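Local coordinates for protein cytosine deaminase (Klebsiella pneumoniae, PDB 4R85) that hydrolytically deaminates cytosine and probably 5-methylcytosine, at an iron(II) centre in an amidohydrolase TIM-barrel fold, at residues T81-R86 and F149-I154; E155-P158 and E162-T165. One frame throughout, in Å; residues are numbered along the deposited sequence.

Contact 1: residues T81-R86 and F149-I154. With 17E (5-methylcytosine), chain G.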
loop_
_atom_site.group_PDB
_atom_site.type_symbol
_atom_site.label_atom_id
_atom_site.label_comp_id
_atom_site.label_asym_id
_atom_site.label_seq_id
_atom_site.Cartn_x
_atom_site.Cartn_y
_atom_site.Cartn_z
ATOM N N THR A 81 21.895 1.630 -14.571
ATOM C CA THR A 81 22.476 2.600 -15.508
ATOM C C THR A 81 22.421 4.021 -14.951
ATOM O O THR A 81 23.404 4.765 -15.026
ATOM C CB THR A 81 21.772 2.553 -16.867
ATOM O OG1 THR A 81 21.990 1.268 -17.454
ATOM C CG2 THR A 81 22.309 3.653 -17.801
ATOM N N ARG A 82 21.280 4.391 -14.378
ATOM C CA ARG A 82 21.098 5.740 -13.856
ATOM C C ARG A 82 21.984 5.970 -12.637
ATOM O O ARG A 82 22.541 7.059 -12.458
ATOM C CB ARG A 82 19.635 5.993 -13.480
ATOM C CG ARG A 82 18.672 5.936 -14.649
ATOM C CD ARG A 82 18.833 7.119 -15.615
ATOM N NE ARG A 82 18.115 6.835 -16.854
ATOM C CZ ARG A 82 18.691 6.661 -18.037
ATOM N NH1 ARG A 82 17.946 6.379 -19.094
ATOM N NH2 ARG A 82 20.008 6.786 -18.172
ATOM N N TRP A 83 22.102 4.941 -11.801
ATOM C CA TRP A 83 22.937 5.014 -10.614
ATOM C C TRP A 83 24.390 5.191 -11.014
ATOM O O TRP A 83 25.130 5.957 -10.389
ATOM C CB TRP A 83 22.769 3.752 -9.757
ATOM C CG TRP A 83 23.711 3.691 -8.592
ATOM C CD1 TRP A 83 24.612 2.700 -8.315
ATOM C CD2 TRP A 83 23.852 4.668 -7.542
ATOM N NE1 TRP A 83 25.298 2.999 -7.161
ATOM C CE2 TRP A 83 24.851 4.196 -6.666
ATOM C CE3 TRP A 83 23.239 5.897 -7.267
ATOM C CZ2 TRP A 83 25.247 4.906 -5.527
ATOM C CZ3 TRP A 83 23.631 6.604 -6.128
ATOM C CH2 TRP A 83 24.626 6.104 -5.277
ATOM N N SER A 84 24.801 4.473 -12.052
ATOM C CA SER A 84 26.152 4.630 -12.589
ATOM C C SER A 84 26.443 6.083 -13.006
ATOM O O SER A 84 27.525 6.601 -12.758
ATOM C CB SER A 84 26.367 3.666 -13.758
ATOM O OG SER A 84 27.697 3.749 -14.233
ATOM N N GLN A 85 25.472 6.742 -13.629
ATOM C CA GLN A 85 25.604 8.163 -13.956
ATOM C C GLN A 85 25.741 9.032 -12.711
ATOM O O GLN A 85 26.525 9.991 -12.689
ATOM C CB GLN A 85 24.380 8.642 -14.728
ATOM C CG GLN A 85 24.214 8.035 -16.092
ATOM C CD GLN A 85 22.959 8.542 -16.766
ATOM O OE1 GLN A 85 21.854 8.196 -16.362
ATOM N NE2 GLN A 85 23.123 9.392 -17.781
ATOM N N ARG A 86 24.945 8.712 -11.693
ATOM C CA ARG A 86 24.910 9.491 -10.460
ATOM C C ARG A 86 26.213 9.335 -9.685
ATOM O O ARG A 86 26.650 10.263 -8.998
ATOM C CB ARG A 86 23.716 9.066 -9.594
ATOM C CG ARG A 86 23.554 9.868 -8.293
ATOM C CD ARG A 86 23.567 11.380 -8.558
ATOM N NE ARG A 86 23.211 12.140 -7.361
ATOM C CZ ARG A 86 24.075 12.497 -6.414
ATOM N NH1 ARG A 86 23.658 13.181 -5.358
ATOM N NH2 ARG A 86 25.357 12.163 -6.514
ATOM N N PHE A 149 28.142 -4.026 -0.935
ATOM C CA PHE A 149 27.271 -4.472 -2.014
ATOM C C PHE A 149 27.934 -4.134 -3.346
ATOM O O PHE A 149 28.124 -2.961 -3.656
ATOM C CB PHE A 149 25.923 -3.746 -1.900
ATOM C CG PHE A 149 25.006 -3.947 -3.088
ATOM C CD1 PHE A 149 24.687 -5.219 -3.537
ATOM C CD2 PHE A 149 24.450 -2.858 -3.735
ATOM C CE1 PHE A 149 23.839 -5.403 -4.621
ATOM C CE2 PHE A 149 23.601 -3.029 -4.815
ATOM C CZ PHE A 149 23.292 -4.300 -5.261
ATOM N N PRO A 150 28.326 -5.161 -4.115
ATOM C CA PRO A 150 29.014 -4.923 -5.390
ATOM C C PRO A 150 27.991 -4.769 -6.517
ATOM O O PRO A 150 27.768 -5.712 -7.271
ATOM C CB PRO A 150 29.826 -6.201 -5.583
ATOM C CG PRO A 150 28.958 -7.277 -4.923
ATOM C CD PRO A 150 28.218 -6.597 -3.786
ATOM N N GLN A 151 27.380 -3.591 -6.614
ATOM C CA GLN A 151 26.294 -3.348 -7.569
ATOM C C GLN A 151 26.576 -3.823 -8.992
ATOM O O GLN A 151 25.708 -4.399 -9.655
ATOM C CB GLN A 151 25.959 -1.860 -7.613
ATOM C CG GLN A 151 24.922 -1.484 -8.658
ATOM C CD GLN A 151 23.539 -1.991 -8.284
ATOM O OE1 GLN A 151 22.788 -1.313 -7.586
ATOM N NE2 GLN A 151 23.206 -3.194 -8.732
ATOM N N GLU A 152 27.782 -3.568 -9.483
ATOM C CA GLU A 152 28.058 -3.914 -10.872
ATOM C C GLU A 152 28.758 -5.264 -11.026
ATOM O O GLU A 152 29.285 -5.593 -12.092
ATOM C CB GLU A 152 28.790 -2.765 -11.575
ATOM C CG GLU A 152 27.890 -1.526 -11.606
ATOM C CD GLU A 152 28.437 -0.395 -12.439
ATOM O OE1 GLU A 152 28.350 0.767 -11.980
ATOM O OE2 GLU A 152 28.942 -0.667 -13.546
ATOM N N GLY A 153 28.737 -6.053 -9.958
ATOM C CA GLY A 153 29.273 -7.398 -10.011
ATOM C C GLY A 153 30.643 -7.524 -9.384
ATOM O O GLY A 153 31.451 -6.590 -9.408
ATOM N N ILE A 154 30.896 -8.688 -8.800
ATOM C CA ILE A 154 32.212 -9.028 -8.279
ATOM C C ILE A 154 33.151 -9.459 -9.411
ATOM O O ILE A 154 34.289 -8.986 -9.512
ATOM C CB ILE A 154 32.097 -10.174 -7.243
ATOM C CG1 ILE A 154 31.293 -9.692 -6.039
ATOM C CG2 ILE A 154 33.479 -10.664 -6.819
ATOM C CD1 ILE A 154 31.025 -10.767 -4.999
HETATM N N1 17E G . 20.351 -2.183 -6.765
HETATM C C2 17E G . 19.865 -3.402 -6.999
HETATM O O2 17E G . 20.635 -4.317 -7.671
HETATM N N3 17E G . 18.643 -3.759 -6.591
HETATM C C4 17E G . 17.864 -2.884 -5.933
HETATM N N4 17E G . 16.560 -3.276 -5.504
HETATM C C5 17E G . 18.331 -1.596 -5.663
HETATM C C6 17E G . 19.612 -1.271 -6.103
HETATM C CM5 17E G . 17.479 -0.612 -4.929
HETATM O O HOH W 1 29.816 2.384 -13.326
#
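Trp-83, on helix 76-87, meets the aliphatic stem of Gln-151, its indole CD1 lying 4.2 Å from Gln-151 CG in an oblique approach. The indole also touches Ala-61 and Ile-90, and its NE1 is hydrogen-bonded to Asp-119, a bond that should help hold the ring's rotation. Gln-151 leaves its backbone with CG anti to N (chi1 175°) and then bends at chi2 (70°); the stem thus stays beside the tryptophan while the amide swings to 5-methylcytosine. There the amide forms a pair of hydrogen bonds, both nearly straight: ligand N1 donates to Gln-151 OE1 at 2.7 Å, and Gln-151 NE2 donates to ligand O2 at 3.0 Å. With one acceptor and one donor used together, the amide cannot flip without losing both bonds. Ligand O2 also lies close to the ring plane of Phe-149, 3.6 Å from CZ at its edge, while the backbone N of Gln-151 sits over the centre of one face of that ring.

One residue further on, contact with the helix is made through water. Ser-84 OG and Glu-152 OE1 are 3.8 Å apart, and a water bridges them, 2.7 Å from Ser-84 OG and donating to Glu-152 OE1 at 2.6 Å. Glu-152 OE1 also forms a salt bridge with Lys-87, an interaction that would favour the ionised carboxylate. The type I turn from Pro-150 to Gly-153 carries Gln-151 and Glu-152 at its two central positions, sending one to the ligand and the other to the water. This is a substrate-pocket loop following a barrel strand, here strand 143-149, in the amidohydrolase TIM-barrel, with the iron(II) ion about 7 Å from the Gln-151 side chain.

Contact 2: residues E155-P158 and E162-T165; sequences ESYP and ELMT
Tyr-157 and Leu-163 meet within a beta-alpha connection of the TIM-barrel, where the loop after strand 143-149 turns back against the helix it leads into, 160-170. The contact is small, burying 75 Å² over both segments, and its apolar part is one methyl against one ring. Leu-163 presents its CD1 methyl at the edge of the phenol ring, close to the ring plane, rather than over a face. The CB of Tyr-157 points toward the helix, and CG anti to the backbone N (chi1 -173°) sets the CE1 edge of the ring beside Leu-163; the ring also touches Thr-121 and Pro-123 of a nearby loop. One face of the same ring takes Pro-158 CD, 3.4 Å above the plane and offset toward the rim.

No hydrogen bond spans the two segments. Polar ties instead run from the loop to its surroundings: Glu-155 forms a salt bridge with Arg-161 near the start of the helix, and Ser-156 OG is hydrogen-bonded to Glu-182.

The remaining contact is between methyl and backbone, Leu-163 CD1 lying 3.9 Å from the carbonyl O of Pro-158. That same methyl is 3.7 Å from Tyr-157 CE1, and so touches Tyr-157 and Pro-158 at once.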
loop_
_atom_site.group_PDB
_atom_site.type_symbol
_atom_site.label_atom_id
_atom_site.label_comp_id
_atom_site.label_asym_id
_atom_site.label_seq_id
_atom_site.Cartn_x
_atom_site.Cartn_y
_atom_site.Cartn_z
ATOM N N GLU A 155 32.676 -10.365 -10.259
ATOM C CA GLU A 155 33.522 -10.953 -11.290
ATOM C C GLU A 155 33.456 -10.136 -12.570
ATOM O O GLU A 155 34.266 -10.325 -13.469
ATOM C CB GLU A 155 33.076 -12.393 -11.601
ATOM C CG GLU A 155 32.772 -13.269 -10.393
ATOM C CD GLU A 155 34.032 -13.724 -9.650
ATOM O OE1 GLU A 155 33.988 -14.804 -9.027
ATOM O OE2 GLU A 155 35.064 -13.013 -9.681
ATOM N N SER A 156 32.478 -9.237 -12.641
ATOM C CA SER A 156 32.129 -8.570 -13.895
ATOM C C SER A 156 32.527 -7.085 -13.919
ATOM O O SER A 156 32.300 -6.390 -14.911
ATOM C CB SER A 156 30.621 -8.725 -14.152
ATOM O OG SER A 156 30.184 -10.074 -13.945
ATOM N N TYR A 157 33.118 -6.612 -12.826
ATOM C CA TYR A 157 33.540 -5.217 -12.676
ATOM C C TYR A 157 35.038 -5.208 -12.398
ATOM O O TYR A 157 35.529 -6.089 -11.691
ATOM C CB TYR A 157 32.795 -4.590 -11.495
ATOM C CG TYR A 157 33.010 -3.103 -11.334
ATOM C CD1 TYR A 157 33.950 -2.610 -10.429
ATOM C CD2 TYR A 157 32.279 -2.192 -12.091
ATOM C CE1 TYR A 157 34.156 -1.248 -10.281
ATOM C CE2 TYR A 157 32.481 -0.821 -11.950
ATOM C CZ TYR A 157 33.420 -0.360 -11.044
ATOM O OH TYR A 157 33.622 0.988 -10.894
ATOM N N PRO A 158 35.777 -4.229 -12.965
ATOM C CA PRO A 158 37.232 -4.165 -12.760
ATOM C C PRO A 158 37.614 -4.190 -11.276
ATOM O O PRO A 158 37.105 -3.381 -10.495
ATOM C CB PRO A 158 37.621 -2.818 -13.380
ATOM C CG PRO A 158 36.558 -2.540 -14.370
ATOM C CD PRO A 158 35.292 -3.132 -13.823
ATOM N N GLU A 162 38.996 -7.097 -5.204
ATOM C CA GLU A 162 39.790 -6.170 -4.395
ATOM C C GLU A 162 38.914 -5.170 -3.675
ATOM O O GLU A 162 39.178 -4.814 -2.533
ATOM C CB GLU A 162 40.750 -5.334 -5.265
ATOM C CG GLU A 162 41.907 -6.069 -5.864
ATOM C CD GLU A 162 42.921 -5.121 -6.499
ATOM O OE1 GLU A 162 42.616 -3.907 -6.701
ATOM O OE2 GLU A 162 44.039 -5.597 -6.769
ATOM N N LEU A 163 37.913 -4.661 -4.381
ATOM C CA LEU A 163 37.008 -3.670 -3.808
ATOM C C LEU A 163 36.170 -4.260 -2.675
ATOM O O LEU A 163 35.981 -3.621 -1.642
ATOM C CB LEU A 163 36.101 -3.085 -4.888
ATOM C CG LEU A 163 36.861 -2.156 -5.842
ATOM C CD1 LEU A 163 36.029 -1.905 -7.102
ATOM C CD2 LEU A 163 37.188 -0.853 -5.126
ATOM N N MET A 164 35.679 -5.474 -2.873
ATOM C CA MET A 164 34.923 -6.171 -1.819
ATOM C C MET A 164 35.797 -6.368 -0.583
ATOM O O MET A 164 35.370 -6.115 0.539
ATOM C CB MET A 164 34.425 -7.525 -2.315
ATOM C CG MET A 164 33.244 -7.434 -3.280
ATOM S SD MET A 164 31.758 -6.844 -2.447
ATOM C CE MET A 164 31.328 -8.293 -1.444
ATOM N N THR A 165 37.029 -6.808 -0.809
ATOM C CA THR A 165 37.970 -7.074 0.280
ATOM C C THR A 165 38.310 -5.781 1.006
ATOM O O THR A 165 38.313 -5.730 2.235
ATOM C CB THR A 165 39.250 -7.738 -0.265
ATOM O OG1 THR A 165 38.900 -8.953 -0.941
ATOM C CG2 THR A 165 40.251 -8.039 0.851
#

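How the contacts relate
Contact 1 comes first along the chain and contact 2 follows directly, with 149-154 running straight into 155-158; their centres are 12 Å apart. Both use the connection between strand 143-149 and helix 160-170 of the barrel. Its first half reaches helix 76-87 and the ligand pocket but also packs on helix 160-170; its second half meets that helix at Leu-163. The two also touch: Glu-152 CB lies 3.6 Å from Tyr-157 CD2, and Pro-150 CB 3.7 Å from Met-164 SD. Contact 2 lies further from the chain's centre (25 Å against 20 Å, centre to centre), the side chain of Tyr-157 about 13 Å from 5-methylcytosine, while contact 1 supplies ligand-binding groups.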